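Effector protein hopAB2 (Pseudomonas syringae pv. tomato, PDB 3HGL) is a secreted effector that tomato Pto recognises to trigger immunity and that suppresses defence-related cell death in susceptible plants, this piece being its Pto-interacting region. Local coordinates at residues A[23-34]-A[68-79]. Residues are numbered along the deposited sequence; the frame is centred on the assembly and turned at random.
Sequences ISHTRNMLRNAM and AIELRGALRRAV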
ATOM      1  N   ILE A  23       6.402   1.572  -7.406  1.00 27.02           N
ATOM      2  CA  ILE A  23       4.970   1.470  -7.158  1.00 27.00           C
ATOM      3  C   ILE A  23       4.192   0.504  -8.041  1.00 26.14           C
ATOM      4  O   ILE A  23       3.070   0.127  -7.693  1.00 24.28           O
ATOM      5  CB  ILE A  23       4.285   2.867  -7.152  1.00 29.91           C
ATOM      6  CG1 ILE A  23       4.569   3.620  -8.447  1.00 31.25           C
ATOM      7  CG2 ILE A  23       4.777   3.670  -5.955  1.00 30.14           C
ATOM      8  CD1 ILE A  23       3.751   4.901  -8.575  1.00 33.25           C
ATOM      9  N   SER A  24       4.762   0.093  -9.172  1.00 26.08           N
ATOM     10  CA  SER A  24       4.064  -0.879 -10.013  1.00 26.47           C
ATOM     11  C   SER A  24       4.128  -2.191  -9.224  1.00 25.06           C
ATOM     12  O   SER A  24       3.172  -2.966  -9.197  1.00 26.00           O
ATOM     13  CB  SER A  24       4.739  -1.031 -11.392  1.00 26.09           C
ATOM     14  OG  SER A  24       6.022  -1.640 -11.305  1.00 27.43           O
ATOM     15  N   HIS A  25       5.259  -2.416  -8.562  1.00 25.81           N
ATOM     16  CA  HIS A  25       5.433  -3.613  -7.740  1.00 24.34           C
ATOM     17  C   HIS A  25       4.558  -3.499  -6.488  1.00 23.40           C
ATOM     18  O   HIS A  25       3.962  -4.475  -6.039  1.00 22.25           O
ATOM     19  CB  HIS A  25       6.907  -3.781  -7.340  1.00 23.83           C
ATOM     20  CG  HIS A  25       7.151  -4.891  -6.360  1.00 25.21           C
ATOM     21  ND1 HIS A  25       7.098  -4.706  -4.995  1.00 24.92           N
ATOM     22  CD2 HIS A  25       7.424  -6.204  -6.549  1.00 25.65           C
ATOM     23  CE1 HIS A  25       7.327  -5.854  -4.384  1.00 25.02           C
ATOM     24  NE2 HIS A  25       7.527  -6.780  -5.304  1.00 26.38           N
ATOM     25  N   THR A  26       4.469  -2.296  -5.931  1.00 24.05           N
ATOM     26  CA  THR A  26       3.656  -2.103  -4.736  1.00 23.55           C
ATOM     27  C   THR A  26       2.195  -2.414  -5.052  1.00 23.16           C
ATOM     28  O   THR A  26       1.493  -2.993  -4.228  1.00 21.54           O
ATOM     29  CB  THR A  26       3.780  -0.666  -4.198  1.00 23.99           C
ATOM     30  OG1 THR A  26       5.168  -0.329  -4.091  1.00 24.00           O
ATOM     31  CG2 THR A  26       3.134  -0.553  -2.812  1.00 22.13           C
ATOM     32  N   ARG A  27       1.736  -2.036  -6.245  1.00 23.21           N
ATOM     33  CA  ARG A  27       0.353  -2.319  -6.627  1.00 23.77           C
ATOM     34  C   ARG A  27       0.105  -3.826  -6.618  1.00 23.99           C
ATOM     35  O   ARG A  27      -0.934  -4.287  -6.146  1.00 23.18           O
ATOM     36  CB  ARG A  27       0.036  -1.781  -8.028  1.00 24.60           C
ATOM     37  CG  ARG A  27      -0.036  -0.265  -8.148  1.00 27.92           C
ATOM     38  CD  ARG A  27      -0.602   0.126  -9.522  1.00 26.81           C
ATOM     39  NE  ARG A  27      -1.972  -0.353  -9.684  1.00 28.65           N
ATOM     40  CZ  ARG A  27      -2.537  -0.622 -10.858  1.00 31.15           C
ATOM     41  NH1 ARG A  27      -1.848  -0.461 -11.977  1.00 30.77           N
ATOM     42  NH2 ARG A  27      -3.792  -1.053 -10.918  1.00 31.26           N
ATOM     43  N   ASN A  28       1.051  -4.593  -7.155  1.00 26.12           N
ATOM     44  CA  ASN A  28       0.912  -6.052  -7.191  1.00 27.35           C
ATOM     45  C   ASN A  28       0.831  -6.641  -5.800  1.00 27.63           C
ATOM     46  O   ASN A  28      -0.005  -7.507  -5.528  1.00 26.40           O
ATOM     47  CB  ASN A  28       2.094  -6.714  -7.896  1.00 31.67           C
ATOM     48  CG  ASN A  28       2.197  -6.333  -9.343  1.00 33.45           C
ATOM     49  OD1 ASN A  28       1.198  -6.027  -9.986  1.00 34.76           O
ATOM     50  ND2 ASN A  28       3.416  -6.363  -9.879  1.00 36.34           N
HETATM   51  N   MSE A  29       1.720  -6.194  -4.920  1.00 28.17           N
HETATM   52  CA  MSE A  29       1.734  -6.712  -3.557  1.00 29.17           C
HETATM   53  C   MSE A  29       0.480  -6.332  -2.792  1.00 26.72           C
HETATM   54  O   MSE A  29      -0.067  -7.153  -2.056  1.00 24.53           O
HETATM   55  CB  MSE A  29       2.967  -6.209  -2.801  1.00 33.07           C
HETATM   56  CG  MSE A  29       4.264  -6.909  -3.165  1.00 42.05           C
HETATM   57 SE   MSE A  29       4.135  -8.828  -2.982  1.00 53.28          SE
HETATM   58  CE  MSE A  29       3.713  -9.213  -4.822  1.00 52.42           C
ATOM     59  N   LEU A  30       0.026  -5.090  -2.958  1.00 23.92           N
ATOM     60  CA  LEU A  30      -1.174  -4.641  -2.262  1.00 23.14           C
ATOM     61  C   LEU A  30      -2.362  -5.472  -2.732  1.00 23.73           C
ATOM     62  O   LEU A  30      -3.229  -5.828  -1.937  1.00 22.48           O
ATOM     63  CB  LEU A  30      -1.437  -3.147  -2.519  1.00 22.18           C
ATOM     64  CG  LEU A  30      -2.695  -2.538  -1.866  1.00 23.52           C
ATOM     65  CD1 LEU A  30      -2.656  -2.761  -0.356  1.00 24.12           C
ATOM     66  CD2 LEU A  30      -2.786  -1.031  -2.201  1.00 23.20           C
ATOM     67  N   ARG A  31      -2.394  -5.782  -4.027  1.00 23.86           N
ATOM     68  CA  ARG A  31      -3.475  -6.593  -4.584  1.00 24.61           C
ATOM     69  C   ARG A  31      -3.448  -7.976  -3.925  1.00 23.94           C
ATOM     70  O   ARG A  31      -4.490  -8.503  -3.530  1.00 24.89           O
ATOM     71  CB  ARG A  31      -3.329  -6.726  -6.109  1.00 24.50           C
ATOM     72  CG  ARG A  31      -4.363  -7.660  -6.743  1.00 26.19           C
ATOM     73  CD  ARG A  31      -4.261  -7.693  -8.271  1.00 28.48           C
ATOM     74  NE  ARG A  31      -4.402  -6.355  -8.839  1.00 27.41           N
ATOM     75  CZ  ARG A  31      -3.395  -5.639  -9.328  1.00 25.28           C
ATOM     76  NH1 ARG A  31      -2.162  -6.136  -9.334  1.00 27.90           N
ATOM     77  NH2 ARG A  31      -3.611  -4.411  -9.777  1.00 25.48           N
ATOM     78  N   ASN A  32      -2.257  -8.559  -3.809  1.00 24.54           N
ATOM     79  CA  ASN A  32      -2.098  -9.868  -3.162  1.00 26.66           C
ATOM     80  C   ASN A  32      -2.570  -9.808  -1.712  1.00 26.22           C
ATOM     81  O   ASN A  32      -3.325 -10.671  -1.255  1.00 26.90           O
ATOM     82  CB  ASN A  32      -0.630 -10.296  -3.157  1.00 28.30           C
ATOM     83  CG  ASN A  32      -0.187 -10.892  -4.475  1.00 31.47           C
ATOM     84  OD1 ASN A  32      -0.895 -10.825  -5.476  1.00 29.02           O
ATOM     85  ND2 ASN A  32       1.001 -11.481  -4.477  1.00 34.50           N
ATOM     86  N   ALA A  33      -2.114  -8.789  -0.989  1.00 26.09           N
ATOM     87  CA  ALA A  33      -2.482  -8.637   0.416  1.00 25.17           C
ATOM     88  C   ALA A  33      -3.987  -8.538   0.597  1.00 27.31           C
ATOM     89  O   ALA A  33      -4.561  -9.202   1.464  1.00 24.48           O
ATOM     90  CB  ALA A  33      -1.806  -7.404   1.006  1.00 24.67           C
HETATM   91  N   MSE A  34      -4.626  -7.705  -0.222  1.00 24.96           N
HETATM   92  CA  MSE A  34      -6.066  -7.528  -0.125  1.00 27.88           C
HETATM   93  C   MSE A  34      -6.863  -8.767  -0.516  1.00 28.85           C
HETATM   94  O   MSE A  34      -8.043  -8.871  -0.189  1.00 30.90           O
HETATM   95  CB  MSE A  34      -6.505  -6.307  -0.940  1.00 27.12           C
HETATM   96  CG  MSE A  34      -6.030  -5.005  -0.288  1.00 27.84           C
HETATM   97 SE   MSE A  34      -6.327  -3.391  -1.300  1.00 35.16          SE
HETATM   98  CE  MSE A  34      -8.206  -3.156  -0.901  1.00 25.24           C
ATOM     99  N   ALA A  68      -6.860   1.049   2.680  1.00 26.46           N
ATOM    100  CA  ALA A  68      -6.336   0.165   1.634  1.00 26.92           C
ATOM    101  C   ALA A  68      -7.053   0.420   0.307  1.00 27.16           C
ATOM    102  O   ALA A  68      -6.423   0.494  -0.751  1.00 25.92           O
ATOM    103  CB  ALA A  68      -6.509  -1.294   2.044  1.00 27.04           C
ATOM    104  N   ILE A  69      -8.376   0.545   0.370  1.00 26.96           N
ATOM    105  CA  ILE A  69      -9.173   0.801  -0.825  1.00 27.28           C
ATOM    106  C   ILE A  69      -8.739   2.103  -1.492  1.00 27.18           C
ATOM    107  O   ILE A  69      -8.545   2.146  -2.703  1.00 25.75           O
ATOM    108  CB  ILE A  69     -10.682   0.862  -0.469  1.00 29.60           C
ATOM    109  CG1 ILE A  69     -11.164  -0.536  -0.057  1.00 28.98           C
ATOM    110  CG2 ILE A  69     -11.496   1.391  -1.663  1.00 31.42           C
ATOM    111  CD1 ILE A  69     -12.587  -0.574   0.473  1.00 33.48           C
ATOM    112  N   GLU A  70      -8.579   3.164  -0.702  1.00 26.51           N
ATOM    113  CA  GLU A  70      -8.152   4.450  -1.249  1.00 27.05           C
ATOM    114  C   GLU A  70      -6.719   4.362  -1.765  1.00 26.42           C
ATOM    115  O   GLU A  70      -6.371   4.967  -2.780  1.00 26.62           O
ATOM    116  CB  GLU A  70      -8.250   5.548  -0.185  1.00 30.40           C
ATOM    117  CG  GLU A  70      -9.674   5.891   0.233  1.00 34.68           C
ATOM    118  CD  GLU A  70     -10.563   6.259  -0.950  1.00 36.34           C
ATOM    119  OE1 GLU A  70     -10.079   6.932  -1.884  1.00 35.98           O
ATOM    120  OE2 GLU A  70     -11.752   5.884  -0.938  1.00 39.05           O
ATOM    121  N   LEU A  71      -5.885   3.605  -1.059  1.00 26.91           N
ATOM    122  CA  LEU A  71      -4.493   3.438  -1.472  1.00 25.08           C
ATOM    123  C   LEU A  71      -4.434   2.712  -2.812  1.00 24.50           C
ATOM    124  O   LEU A  71      -3.630   3.050  -3.673  1.00 25.22           O
ATOM    125  CB  LEU A  71      -3.714   2.642  -0.426  1.00 24.31           C
ATOM    126  CG  LEU A  71      -2.235   2.395  -0.761  1.00 23.95           C
ATOM    127  CD1 LEU A  71      -1.531   3.717  -1.047  1.00 22.92           C
ATOM    128  CD2 LEU A  71      -1.563   1.680   0.412  1.00 23.58           C
ATOM    129  N   ARG A  72      -5.287   1.708  -2.979  1.00 26.73           N
ATOM    130  CA  ARG A  72      -5.335   0.954  -4.229  1.00 27.01           C
ATOM    131  C   ARG A  72      -5.640   1.897  -5.390  1.00 27.57           C
ATOM    132  O   ARG A  72      -5.011   1.821  -6.446  1.00 26.29           O
ATOM    133  CB  ARG A  72      -6.412  -0.129  -4.151  1.00 29.06           C
ATOM    134  CG  ARG A  72      -6.624  -0.909  -5.447  1.00 32.53           C
ATOM    135  CD  ARG A  72      -7.717  -1.958  -5.267  1.00 34.97           C
ATOM    136  NE  ARG A  72      -9.021  -1.350  -5.009  1.00 37.51           N
ATOM    137  CZ  ARG A  72     -10.067  -2.004  -4.509  1.00 39.43           C
ATOM    138  NH1 ARG A  72      -9.961  -3.289  -4.207  1.00 38.47           N
ATOM    139  NH2 ARG A  72     -11.222  -1.378  -4.321  1.00 39.68           N
ATOM    140  N   GLY A  73      -6.610   2.788  -5.185  1.00 28.25           N
ATOM    141  CA  GLY A  73      -6.976   3.739  -6.220  1.00 29.40           C
ATOM    142  C   GLY A  73      -5.888   4.767  -6.483  1.00 28.83           C
ATOM    143  O   GLY A  73      -5.592   5.085  -7.634  1.00 28.57           O
ATOM    144  N   ALA A  74      -5.292   5.287  -5.415  1.00 29.99           N
ATOM    145  CA  ALA A  74      -4.230   6.280  -5.534  1.00 28.59           C
ATOM    146  C   ALA A  74      -3.020   5.701  -6.266  1.00 29.05           C
ATOM    147  O   ALA A  74      -2.388   6.391  -7.070  1.00 28.73           O
ATOM    148  CB  ALA A  74      -3.816   6.772  -4.150  1.00 30.07           C
ATOM    149  N   LEU A  75      -2.685   4.444  -5.984  1.00 26.57           N
ATOM    150  CA  LEU A  75      -1.544   3.815  -6.647  1.00 27.69           C
ATOM    151  C   LEU A  75      -1.813   3.608  -8.133  1.00 27.79           C
ATOM    152  O   LEU A  75      -0.939   3.836  -8.969  1.00 28.77           O
ATOM    153  CB  LEU A  75      -1.218   2.465  -5.998  1.00 26.27           C
ATOM    154  CG  LEU A  75      -0.518   2.516  -4.635  1.00 27.45           C
ATOM    155  CD1 LEU A  75      -0.416   1.107  -4.062  1.00 26.15           C
ATOM    156  CD2 LEU A  75       0.866   3.134  -4.792  1.00 26.24           C
ATOM    157  N   ARG A  76      -3.027   3.176  -8.455  1.00 29.26           N
ATOM    158  CA  ARG A  76      -3.401   2.940  -9.845  1.00 32.15           C
ATOM    159  C   ARG A  76      -3.285   4.228 -10.649  1.00 34.04           C
ATOM    160  O   ARG A  76      -2.704   4.240 -11.738  1.00 34.12           O
ATOM    161  CB  ARG A  76      -4.831   2.401  -9.939  1.00 33.98           C
ATOM    162  CG  ARG A  76      -5.287   2.127 -11.373  1.00 36.87           C
ATOM    163  CD  ARG A  76      -6.691   1.537 -11.443  1.00 39.56           C
ATOM    164  NE  ARG A  76      -7.697   2.434 -10.883  1.00 42.93           N
ATOM    165  CZ  ARG A  76      -8.309   2.239  -9.720  1.00 44.63           C
ATOM    166  NH1 ARG A  76      -8.021   1.169  -8.986  1.00 45.27           N
ATOM    167  NH2 ARG A  76      -9.204   3.115  -9.286  1.00 45.30           N
ATOM    168  N   ARG A  77      -3.842   5.313 -10.118  1.00 33.84           N
ATOM    169  CA  ARG A  77      -3.775   6.593 -10.812  1.00 37.06           C
ATOM    170  C   ARG A  77      -2.336   7.094 -10.903  1.00 37.47           C
ATOM    171  O   ARG A  77      -1.938   7.654 -11.923  1.00 36.93           O
ATOM    172  CB  ARG A  77      -4.650   7.636 -10.109  1.00 39.13           C
ATOM    173  CG  ARG A  77      -6.149   7.447 -10.330  1.00 40.11           C
ATOM    174  CD  ARG A  77      -6.942   8.613  -9.737  1.00 43.51           C
ATOM    175  NE  ARG A  77      -6.919   8.619  -8.276  1.00 43.95           N
ATOM    176  CZ  ARG A  77      -7.605   7.773  -7.514  1.00 44.33           C
ATOM    177  NH1 ARG A  77      -8.376   6.846  -8.072  1.00 42.94           N
ATOM    178  NH2 ARG A  77      -7.517   7.849  -6.192  1.00 43.57           N
ATOM    179  N   ALA A  78      -1.550   6.881  -9.849  1.00 35.98           N
ATOM    180  CA  ALA A  78      -0.158   7.325  -9.847  1.00 37.66           C
ATOM    181  C   ALA A  78       0.652   6.661 -10.962  1.00 39.22           C
ATOM    182  O   ALA A  78       1.399   7.326 -11.681  1.00 38.21           O
ATOM    183  CB  ALA A  78       0.484   7.038  -8.496  1.00 36.14           C
ATOM    184  N   VAL A  79       0.507   5.346 -11.094  1.00 41.45           N
ATOM    185  CA  VAL A  79       1.225   4.597 -12.119  1.00 44.92           C
ATOM    186  C   VAL A  79       0.833   5.085 -13.507  1.00 48.07           C
ATOM    187  O   VAL A  79       1.684   5.243 -14.381  1.00 49.10           O
ATOM    188  CB  VAL A  79       0.929   3.083 -12.022  1.00 44.52           C
ATOM    189  CG1 VAL A  79       1.543   2.348 -13.210  1.00 44.61           C
ATOM    190  CG2 VAL A  79       1.486   2.529 -10.717  1.00 43.55           C
TER
HETATM  191  O   HOH W   1      -3.674  -0.364  -7.396  1.00 29.38           O
HETATM  192  O   HOH W   2      -6.238  -1.143  -9.054  1.00 46.78           O
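The helical segments 23-34 and 68-79 run roughly antiparallel, their N-to-C directions 150° apart and their axes 9.7 Å apart at closest approach, with R27 facing L75 and M34 facing A68. Interlocking is reciprocal: L30 is a knob in the hole formed by A68, L71, R72 and L75, while L75 enters the one formed by I23, T26, R27 and L30. The L30 branch CD2 does the touching, 3.7 Å from CD1 of L75; the chain reaches across because its CG lies anti to the backbone N (chi1 179°). The two methyls of L75 divide the work, CD1 meeting L30 and T26, CD2 meeting CG2 of I23 at 4.1 Å. At one end of the interface, I23 CD1 reaches A78 CB and V79 CG2. At the other, M34, a selenomethionine, bends at chi3 (79°) and sets CE against A68 CB at 3.9 Å, with the same methyl over one face of the R72 guanidinium.

R27 lies along the more polar flank. Its aliphatic part packs on L75 and V79, with CD 3.4 Å from V79 CG2, and its guanidinium lays one face over CA and CG of R76. No direct hydrogen bond joins the helices; two waters at the guanidinium edge bridge them instead. One accepts from R27 NE at 2.9 Å and donates to R72 O; the other accepts from both R27 NH2 and R76 NH1, and probably eases the repulsion between these like charges.

On the inner side, F49 of helix 43-52 touches T26 and L71, and I12 of helix 5-18 also covers L71. The knobs-into-holes pairing thus joins helix 23-35 and helix 66-80 of the small all-helical Pto-interaction region.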